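Putative lipoprotein YerB (Bacillus subtilis, PDB 2PSB) is of unknown function but is probably a membrane-attached lipoprotein that interacts with PcrA, an interaction not essential for viability or repair of UV lesions. Local coordinates at residues Y120-W132 / S143-K157. Sequence-based numbering, arbitrary orientation.
Sequences YMNGLDFDGSLFW and SYTSYDYIKKAAEQK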
ATOM      1  N   TYR A 120       7.054   6.417  14.169  1.00 36.77           N
ATOM      2  CA  TYR A 120       5.775   6.849  13.620  1.00 36.57           C
ATOM      3  C   TYR A 120       5.445   8.326  13.750  1.00 35.46           C
ATOM      4  O   TYR A 120       6.111   9.086  14.458  1.00 36.18           O
ATOM      5  CB  TYR A 120       4.630   6.036  14.230  1.00 37.43           C
ATOM      6  CG  TYR A 120       4.445   6.186  15.730  1.00 38.46           C
ATOM      7  CD1 TYR A 120       5.320   5.569  16.629  1.00 39.64           C
ATOM      8  CD2 TYR A 120       3.358   6.895  16.252  1.00 35.93           C
ATOM      9  CE1 TYR A 120       5.109   5.649  18.012  1.00 39.65           C
ATOM     10  CE2 TYR A 120       3.141   6.980  17.628  1.00 37.25           C
ATOM     11  CZ  TYR A 120       4.016   6.351  18.502  1.00 38.22           C
ATOM     12  OH  TYR A 120       3.785   6.392  19.863  1.00 39.66           O
HETATM   13  N   MSE A 121       4.398   8.712  13.034  1.00 33.35           N
HETATM   14  CA  MSE A 121       3.883  10.071  13.023  1.00 32.73           C
HETATM   15  C   MSE A 121       2.365   9.904  13.103  1.00 32.51           C
HETATM   16  O   MSE A 121       1.733   9.414  12.163  1.00 31.59           O
HETATM   17  CB  MSE A 121       4.263  10.774  11.724  1.00 34.94           C
HETATM   18  CG  MSE A 121       3.894  12.232  11.694  1.00 37.77           C
HETATM   19 SE   MSE A 121       4.059  12.938   9.935  1.00 43.04          SE
HETATM   20  CE  MSE A 121       5.977  12.778   9.809  1.00 46.19           C
ATOM     21  N   ASN A 122       1.797  10.303  14.235  1.00 32.11           N
ATOM     22  CA  ASN A 122       0.366  10.176  14.472  1.00 33.14           C
ATOM     23  C   ASN A 122      -0.347  11.497  14.238  1.00 34.72           C
ATOM     24  O   ASN A 122      -0.027  12.518  14.863  1.00 34.77           O
ATOM     25  CB  ASN A 122       0.114   9.702  15.908  1.00 33.08           C
ATOM     26  CG  ASN A 122      -1.256   9.073  16.088  1.00 33.77           C
ATOM     27  OD1 ASN A 122      -2.225   9.458  15.432  1.00 31.07           O
ATOM     28  ND2 ASN A 122      -1.345   8.109  16.995  1.00 35.78           N
ATOM     29  N   GLY A 123      -1.320  11.465  13.338  1.00 35.60           N
ATOM     30  CA  GLY A 123      -2.076  12.658  13.032  1.00 34.72           C
ATOM     31  C   GLY A 123      -2.637  13.247  14.305  1.00 34.17           C
ATOM     32  O   GLY A 123      -2.889  14.446  14.387  1.00 34.66           O
ATOM     33  N   LEU A 124      -2.836  12.403  15.306  1.00 33.55           N
ATOM     34  CA  LEU A 124      -3.370  12.876  16.577  1.00 36.68           C
ATOM     35  C   LEU A 124      -2.466  13.958  17.183  1.00 37.85           C
ATOM     36  O   LEU A 124      -2.948  14.983  17.669  1.00 39.30           O
ATOM     37  CB  LEU A 124      -3.498  11.716  17.577  1.00 36.08           C
ATOM     38  CG  LEU A 124      -4.357  10.484  17.251  1.00 36.01           C
ATOM     39  CD1 LEU A 124      -4.437   9.595  18.493  1.00 35.04           C
ATOM     40  CD2 LEU A 124      -5.749  10.897  16.821  1.00 32.18           C
ATOM     41  N   ASP A 125      -1.156  13.733  17.132  1.00 37.18           N
ATOM     42  CA  ASP A 125      -0.191  14.664  17.703  1.00 37.13           C
ATOM     43  C   ASP A 125       0.131  15.899  16.890  1.00 37.37           C
ATOM     44  O   ASP A 125       0.645  16.875  17.432  1.00 38.52           O
ATOM     45  CB  ASP A 125       1.114  13.939  18.003  1.00 35.95           C
ATOM     46  CG  ASP A 125       0.898  12.683  18.790  1.00 36.39           C
ATOM     47  OD1 ASP A 125       0.100  12.718  19.749  1.00 38.94           O
ATOM     48  OD2 ASP A 125       1.526  11.661  18.455  1.00 38.80           O
ATOM     49  N   PHE A 126      -0.166  15.873  15.597  1.00 37.43           N
ATOM     50  CA  PHE A 126       0.155  17.015  14.750  1.00 35.58           C
ATOM     51  C   PHE A 126      -1.056  17.600  14.065  1.00 34.74           C
ATOM     52  O   PHE A 126      -0.922  18.465  13.201  1.00 34.48           O
ATOM     53  CB  PHE A 126       1.183  16.618  13.688  1.00 34.51           C
ATOM     54  CG  PHE A 126       2.411  15.966  14.245  1.00 34.96           C
ATOM     55  CD1 PHE A 126       2.383  14.635  14.650  1.00 33.22           C
ATOM     56  CD2 PHE A 126       3.601  16.680  14.362  1.00 34.82           C
ATOM     57  CE1 PHE A 126       3.522  14.022  15.162  1.00 35.86           C
ATOM     58  CE2 PHE A 126       4.748  16.080  14.869  1.00 33.70           C
ATOM     59  CZ  PHE A 126       4.712  14.747  15.272  1.00 35.59           C
ATOM     60  N   ASP A 127      -2.235  17.129  14.445  1.00 35.38           N
ATOM     61  CA  ASP A 127      -3.462  17.637  13.849  1.00 37.52           C
ATOM     62  C   ASP A 127      -3.532  19.130  14.146  1.00 38.95           C
ATOM     63  O   ASP A 127      -3.779  19.527  15.284  1.00 40.49           O
ATOM     64  CB  ASP A 127      -4.681  16.919  14.441  1.00 38.73           C
ATOM     65  CG  ASP A 127      -5.924  17.075  13.582  1.00 38.32           C
ATOM     66  OD1 ASP A 127      -5.800  17.594  12.456  1.00 38.15           O
ATOM     67  OD2 ASP A 127      -7.017  16.672  14.026  1.00 40.24           O
ATOM     68  N   GLY A 128      -3.295  19.949  13.121  1.00 38.98           N
ATOM     69  CA  GLY A 128      -3.316  21.392  13.290  1.00 38.20           C
ATOM     70  C   GLY A 128      -2.018  22.037  12.833  1.00 40.04           C
ATOM     71  O   GLY A 128      -1.950  23.244  12.633  1.00 40.74           O
ATOM     72  N   SER A 129      -0.974  21.233  12.660  1.00 40.33           N
ATOM     73  CA  SER A 129       0.309  21.757  12.223  1.00 39.71           C
ATOM     74  C   SER A 129       0.872  20.980  11.041  1.00 39.56           C
ATOM     75  O   SER A 129       0.683  21.372   9.890  1.00 40.11           O
ATOM     76  CB  SER A 129       1.315  21.774  13.391  1.00 37.99           C
ATOM     77  OG  SER A 129       1.354  20.551  14.101  1.00 36.35           O
ATOM     78  N   LEU A 130       1.550  19.873  11.319  1.00 38.30           N
ATOM     79  CA  LEU A 130       2.145  19.060  10.264  1.00 38.75           C
ATOM     80  C   LEU A 130       1.092  18.240   9.505  1.00 37.65           C
ATOM     81  O   LEU A 130       1.364  17.702   8.437  1.00 38.38           O
ATOM     82  CB  LEU A 130       3.237  18.175  10.866  1.00 38.40           C
ATOM     83  CG  LEU A 130       4.272  19.001  11.647  1.00 37.56           C
ATOM     84  CD1 LEU A 130       5.423  18.121  12.064  1.00 38.26           C
ATOM     85  CD2 LEU A 130       4.795  20.149  10.784  1.00 37.29           C
ATOM     86  N   PHE A 131      -0.110  18.170  10.075  1.00 35.52           N
ATOM     87  CA  PHE A 131      -1.263  17.501   9.477  1.00 33.74           C
ATOM     88  C   PHE A 131      -2.305  18.618   9.311  1.00 33.00           C
ATOM     89  O   PHE A 131      -2.489  19.432  10.220  1.00 33.18           O
ATOM     90  CB  PHE A 131      -1.846  16.449  10.428  1.00 33.26           C
ATOM     91  CG  PHE A 131      -1.368  15.043  10.175  1.00 33.37           C
ATOM     92  CD1 PHE A 131      -0.059  14.663  10.476  1.00 32.29           C
ATOM     93  CD2 PHE A 131      -2.245  14.083   9.669  1.00 31.49           C
ATOM     94  CE1 PHE A 131       0.366  13.348  10.278  1.00 31.75           C
ATOM     95  CE2 PHE A 131      -1.825  12.767   9.469  1.00 29.81           C
ATOM     96  CZ  PHE A 131      -0.520  12.401   9.775  1.00 28.77           C
ATOM     97  N   TRP A 132      -2.977  18.681   8.166  1.00 30.66           N
ATOM     98  CA  TRP A 132      -3.990  19.709   7.975  1.00 28.67           C
ATOM     99  C   TRP A 132      -5.339  19.113   7.595  1.00 27.75           C
ATOM    100  O   TRP A 132      -5.436  17.922   7.266  1.00 27.58           O
ATOM    101  CB  TRP A 132      -3.538  20.737   6.928  1.00 27.84           C
ATOM    102  CG  TRP A 132      -3.545  20.258   5.500  1.00 31.38           C
ATOM    103  CD1 TRP A 132      -4.602  20.262   4.629  1.00 32.27           C
ATOM    104  CD2 TRP A 132      -2.411  19.816   4.748  1.00 30.80           C
ATOM    105  NE1 TRP A 132      -4.190  19.864   3.380  1.00 30.64           N
ATOM    106  CE2 TRP A 132      -2.851  19.577   3.427  1.00 32.54           C
ATOM    107  CE3 TRP A 132      -1.068  19.589   5.067  1.00 29.35           C
ATOM    108  CZ2 TRP A 132      -1.988  19.138   2.420  1.00 33.84           C
ATOM    109  CZ3 TRP A 132      -0.214  19.153   4.075  1.00 32.35           C
ATOM    110  CH2 TRP A 132      -0.678  18.926   2.765  1.00 34.45           C
ATOM    111  N   SER A 143      -8.235  14.618   6.318  1.00 27.25           N
ATOM    112  CA  SER A 143      -6.926  14.738   6.954  1.00 28.17           C
ATOM    113  C   SER A 143      -5.711  14.428   6.057  1.00 28.20           C
ATOM    114  O   SER A 143      -5.513  13.290   5.627  1.00 27.29           O
ATOM    115  CB  SER A 143      -6.915  13.840   8.196  1.00 26.43           C
ATOM    116  OG  SER A 143      -5.630  13.791   8.775  1.00 32.44           O
ATOM    117  N   TYR A 144      -4.905  15.452   5.783  1.00 28.78           N
ATOM    118  CA  TYR A 144      -3.717  15.304   4.944  1.00 28.55           C
ATOM    119  C   TYR A 144      -2.423  15.825   5.578  1.00 27.64           C
ATOM    120  O   TYR A 144      -2.436  16.530   6.584  1.00 24.19           O
ATOM    121  CB  TYR A 144      -3.868  16.076   3.635  1.00 29.63           C
ATOM    122  CG  TYR A 144      -5.028  15.672   2.766  1.00 31.37           C
ATOM    123  CD1 TYR A 144      -6.328  16.089   3.060  1.00 30.87           C
ATOM    124  CD2 TYR A 144      -4.827  14.853   1.654  1.00 33.04           C
ATOM    125  CE1 TYR A 144      -7.403  15.702   2.267  1.00 31.35           C
ATOM    126  CE2 TYR A 144      -5.888  14.456   0.849  1.00 30.38           C
ATOM    127  CZ  TYR A 144      -7.177  14.880   1.164  1.00 31.77           C
ATOM    128  OH  TYR A 144      -8.233  14.473   0.390  1.00 30.53           O
ATOM    129  N   THR A 145      -1.308  15.459   4.950  1.00 27.35           N
ATOM    130  CA  THR A 145       0.013  15.941   5.330  1.00 29.39           C
ATOM    131  C   THR A 145       0.804  16.009   4.033  1.00 30.22           C
ATOM    132  O   THR A 145       0.231  15.840   2.955  1.00 31.69           O
ATOM    133  CB  THR A 145       0.750  15.032   6.322  1.00 29.96           C
ATOM    134  OG1 THR A 145       1.991  15.653   6.674  1.00 26.80           O
ATOM    135  CG2 THR A 145       1.037  13.671   5.711  1.00 30.38           C
ATOM    136  N   SER A 146       2.109  16.251   4.129  1.00 30.46           N
ATOM    137  CA  SER A 146       2.961  16.355   2.948  1.00 30.16           C
ATOM    138  C   SER A 146       4.345  15.840   3.278  1.00 30.73           C
ATOM    139  O   SER A 146       4.705  15.759   4.446  1.00 34.07           O
ATOM    140  CB  SER A 146       3.059  17.817   2.496  1.00 32.07           C
ATOM    141  OG  SER A 146       3.796  18.594   3.434  1.00 30.65           O
ATOM    142  N   TYR A 147       5.123  15.486   2.262  1.00 32.02           N
ATOM    143  CA  TYR A 147       6.470  14.996   2.520  1.00 34.31           C
ATOM    144  C   TYR A 147       7.274  16.066   3.259  1.00 33.74           C
ATOM    145  O   TYR A 147       8.072  15.760   4.135  1.00 31.96           O
ATOM    146  CB  TYR A 147       7.191  14.618   1.218  1.00 37.58           C
ATOM    147  CG  TYR A 147       8.601  14.118   1.463  1.00 39.59           C
ATOM    148  CD1 TYR A 147       8.846  13.151   2.434  1.00 41.04           C
ATOM    149  CD2 TYR A 147       9.685  14.600   0.722  1.00 41.94           C
ATOM    150  CE1 TYR A 147      10.124  12.671   2.677  1.00 42.32           C
ATOM    151  CE2 TYR A 147      10.988  14.119   0.952  1.00 41.89           C
ATOM    152  CZ  TYR A 147      11.192  13.149   1.933  1.00 41.83           C
ATOM    153  OH  TYR A 147      12.443  12.624   2.184  1.00 44.80           O
ATOM    154  N   ASP A 148       7.059  17.325   2.904  1.00 33.74           N
ATOM    155  CA  ASP A 148       7.765  18.420   3.563  1.00 36.51           C
ATOM    156  C   ASP A 148       7.411  18.447   5.053  1.00 36.49           C
ATOM    157  O   ASP A 148       8.288  18.597   5.898  1.00 38.64           O
ATOM    158  CB  ASP A 148       7.396  19.763   2.920  1.00 38.04           C
ATOM    159  CG  ASP A 148       8.322  20.885   3.347  1.00 43.56           C
ATOM    160  OD1 ASP A 148       9.490  20.898   2.898  1.00 45.98           O
ATOM    161  OD2 ASP A 148       7.893  21.751   4.142  1.00 46.18           O
ATOM    162  N   TYR A 149       6.130  18.287   5.380  1.00 36.68           N
ATOM    163  CA  TYR A 149       5.717  18.289   6.781  1.00 35.95           C
ATOM    164  C   TYR A 149       6.164  17.013   7.478  1.00 33.90           C
ATOM    165  O   TYR A 149       6.465  17.011   8.671  1.00 36.11           O
ATOM    166  CB  TYR A 149       4.194  18.435   6.896  1.00 37.58           C
ATOM    167  CG  TYR A 149       3.688  19.823   6.563  1.00 38.56           C
ATOM    168  CD1 TYR A 149       4.579  20.866   6.294  1.00 39.22           C
ATOM    169  CD2 TYR A 149       2.326  20.104   6.558  1.00 37.08           C
ATOM    170  CE1 TYR A 149       4.125  22.157   6.032  1.00 38.75           C
ATOM    171  CE2 TYR A 149       1.860  21.387   6.298  1.00 39.27           C
ATOM    172  CZ  TYR A 149       2.762  22.414   6.036  1.00 40.65           C
ATOM    173  OH  TYR A 149       2.300  23.692   5.790  1.00 40.59           O
ATOM    174  N   ILE A 150       6.192  15.922   6.731  1.00 32.34           N
ATOM    175  CA  ILE A 150       6.620  14.655   7.291  1.00 32.03           C
ATOM    176  C   ILE A 150       8.090  14.755   7.691  1.00 33.80           C
ATOM    177  O   ILE A 150       8.509  14.210   8.709  1.00 32.16           O
ATOM    178  CB  ILE A 150       6.421  13.532   6.271  1.00 30.78           C
ATOM    179  CG1 ILE A 150       4.919  13.392   5.978  1.00 28.73           C
ATOM    180  CG2 ILE A 150       7.036  12.229   6.791  1.00 27.26           C
ATOM    181  CD1 ILE A 150       4.594  12.604   4.718  1.00 28.18           C
ATOM    182  N   LYS A 151       8.871  15.453   6.874  1.00 34.04           N
ATOM    183  CA  LYS A 151      10.283  15.643   7.172  1.00 37.96           C
ATOM    184  C   LYS A 151      10.410  16.473   8.449  1.00 38.09           C
ATOM    185  O   LYS A 151      11.188  16.137   9.348  1.00 38.38           O
ATOM    186  CB  LYS A 151      10.978  16.349   6.007  1.00 36.60           C
ATOM    187  CG  LYS A 151      11.317  15.421   4.863  1.00 36.37           C
ATOM    188  CD  LYS A 151      11.133  16.101   3.505  1.00 38.24           C
ATOM    189  CE  LYS A 151      12.128  17.203   3.246  1.00 39.21           C
ATOM    190  NZ  LYS A 151      12.002  17.676   1.831  1.00 39.76           N
ATOM    191  N   LYS A 152       9.624  17.541   8.536  1.00 38.30           N
ATOM    192  CA  LYS A 152       9.662  18.399   9.712  1.00 38.83           C
ATOM    193  C   LYS A 152       9.332  17.616  10.978  1.00 39.74           C
ATOM    194  O   LYS A 152       9.927  17.851  12.031  1.00 40.92           O
ATOM    195  CB  LYS A 152       8.705  19.587   9.547  1.00 38.80           C
ATOM    196  CG  LYS A 152       9.125  20.572   8.458  1.00 39.42           C
ATOM    197  CD  LYS A 152      10.607  20.947   8.577  1.00 42.38           C
ATOM    198  CE  LYS A 152      11.051  21.885   7.448  1.00 44.34           C
ATOM    199  NZ  LYS A 152      12.513  22.234   7.485  1.00 39.28           N
ATOM    200  N   ALA A 153       8.407  16.668  10.874  1.00 39.56           N
ATOM    201  CA  ALA A 153       8.032  15.864  12.031  1.00 38.70           C
ATOM    202  C   ALA A 153       9.158  14.897  12.377  1.00 40.73           C
ATOM    203  O   ALA A 153       9.308  14.490  13.530  1.00 41.22           O
ATOM    204  CB  ALA A 153       6.734  15.103  11.754  1.00 37.02           C
ATOM    205  N   ALA A 154       9.947  14.525  11.372  1.00 42.93           N
ATOM    206  CA  ALA A 154      11.076  13.621  11.588  1.00 44.21           C
ATOM    207  C   ALA A 154      12.182  14.413  12.288  1.00 45.27           C
ATOM    208  O   ALA A 154      12.872  13.893  13.157  1.00 43.98           O
ATOM    209  CB  ALA A 154      11.584  13.076  10.259  1.00 42.37           C
ATOM    210  N   GLU A 155      12.331  15.677  11.902  1.00 47.16           N
ATOM    211  CA  GLU A 155      13.335  16.555  12.490  1.00 49.91           C
ATOM    212  C   GLU A 155      13.097  16.812  13.980  1.00 50.04           C
ATOM    213  O   GLU A 155      14.038  17.129  14.711  1.00 50.46           O
ATOM    214  CB  GLU A 155      13.378  17.887  11.731  1.00 51.85           C
ATOM    215  CG  GLU A 155      13.978  17.772  10.338  1.00 55.93           C
ATOM    216  CD  GLU A 155      13.750  19.005   9.478  1.00 59.51           C
ATOM    217  OE1 GLU A 155      14.117  20.126   9.905  1.00 61.60           O
ATOM    218  OE2 GLU A 155      13.209  18.852   8.360  1.00 60.03           O
ATOM    219  N   GLN A 156      11.850  16.677  14.429  1.00 49.91           N
ATOM    220  CA  GLN A 156      11.523  16.900  15.836  1.00 49.15           C
ATOM    221  C   GLN A 156      11.678  15.637  16.674  1.00 49.28           C
ATOM    222  O   GLN A 156      12.075  15.704  17.833  1.00 49.70           O
ATOM    223  CB  GLN A 156      10.084  17.378  16.005  1.00 49.85           C
ATOM    224  CG  GLN A 156       9.675  18.572  15.184  1.00 51.64           C
ATOM    225  CD  GLN A 156       8.254  19.002  15.508  1.00 52.38           C
ATOM    226  OE1 GLN A 156       7.666  19.837  14.813  1.00 52.36           O
ATOM    227  NE2 GLN A 156       7.695  18.432  16.577  1.00 50.94           N
ATOM    228  N   LYS A 157      11.338  14.492  16.091  1.00 47.75           N
ATOM    229  CA  LYS A 157      11.433  13.216  16.795  1.00 47.10           C
ATOM    230  C   LYS A 157      12.802  12.572  16.648  1.00 46.04           C
ATOM    231  O   LYS A 157      13.047  11.489  17.176  1.00 46.19           O
ATOM    232  CB  LYS A 157      10.370  12.236  16.284  1.00 47.24           C
ATOM    233  CG  LYS A 157       9.093  12.195  17.102  1.00 47.92           C
ATOM    234  CD  LYS A 157       8.243  13.434  16.888  1.00 48.17           C
ATOM    235  CE  LYS A 157       6.950  13.361  17.696  1.00 49.75           C
ATOM    236  NZ  LYS A 157       7.192  13.299  19.161  1.00 51.22           N
TER
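Trp132 and Tyr144 form an antiparallel hydrogen-bonded pair, with Trp132 N to Tyr144 O at 2.7 Å and Tyr144 N to Trp132 O at 2.9 Å, both nearly straight (N-H...O 162° and 168°). One step further, Thr145 OG1 donates to Leu130 O at 2.8 Å; with OG1 anti to the backbone N (chi1 -177°), the hydroxyl reaches that carbonyl while Thr145 CB sits over the centre of one face of the Phe131 ring, 4.2 Å from its centroid. Gly123 CA covers the opposite face, and Ser143 OG, itself bonded to His103, lies at the ring edge. The Trp132 indole lies across the backbone of 144-146: Tyr144 CB packs over the five-membered ring, whereas Trp132 CE3 meets Tyr149 CE2 at 3.6 Å, the ring planes nearly perpendicular. A serine in place of Trp132 would probably open a gap over Tyr144 CB and leave the Tyr149 ring without its aromatic neighbour. Along helix 147-157, Leu130 CD1 presses tightly on Ala153 CB (3.3 Å), which the selenomethionine Met121 also approaches through SE. Phe126 CE2 reaches the same methyl at 3.8 Å, and Lys157 CE comes to the Phe126 ring edge. Ser146 OG caps the helix start by accepting from Tyr149 N. Strand 143-146, central in a three-stranded antiparallel sheet, runs through an N-cap into a helix packed on Met121, Phe126 and, beyond the type II turn, Leu130 in the DUF3048 N-terminal region.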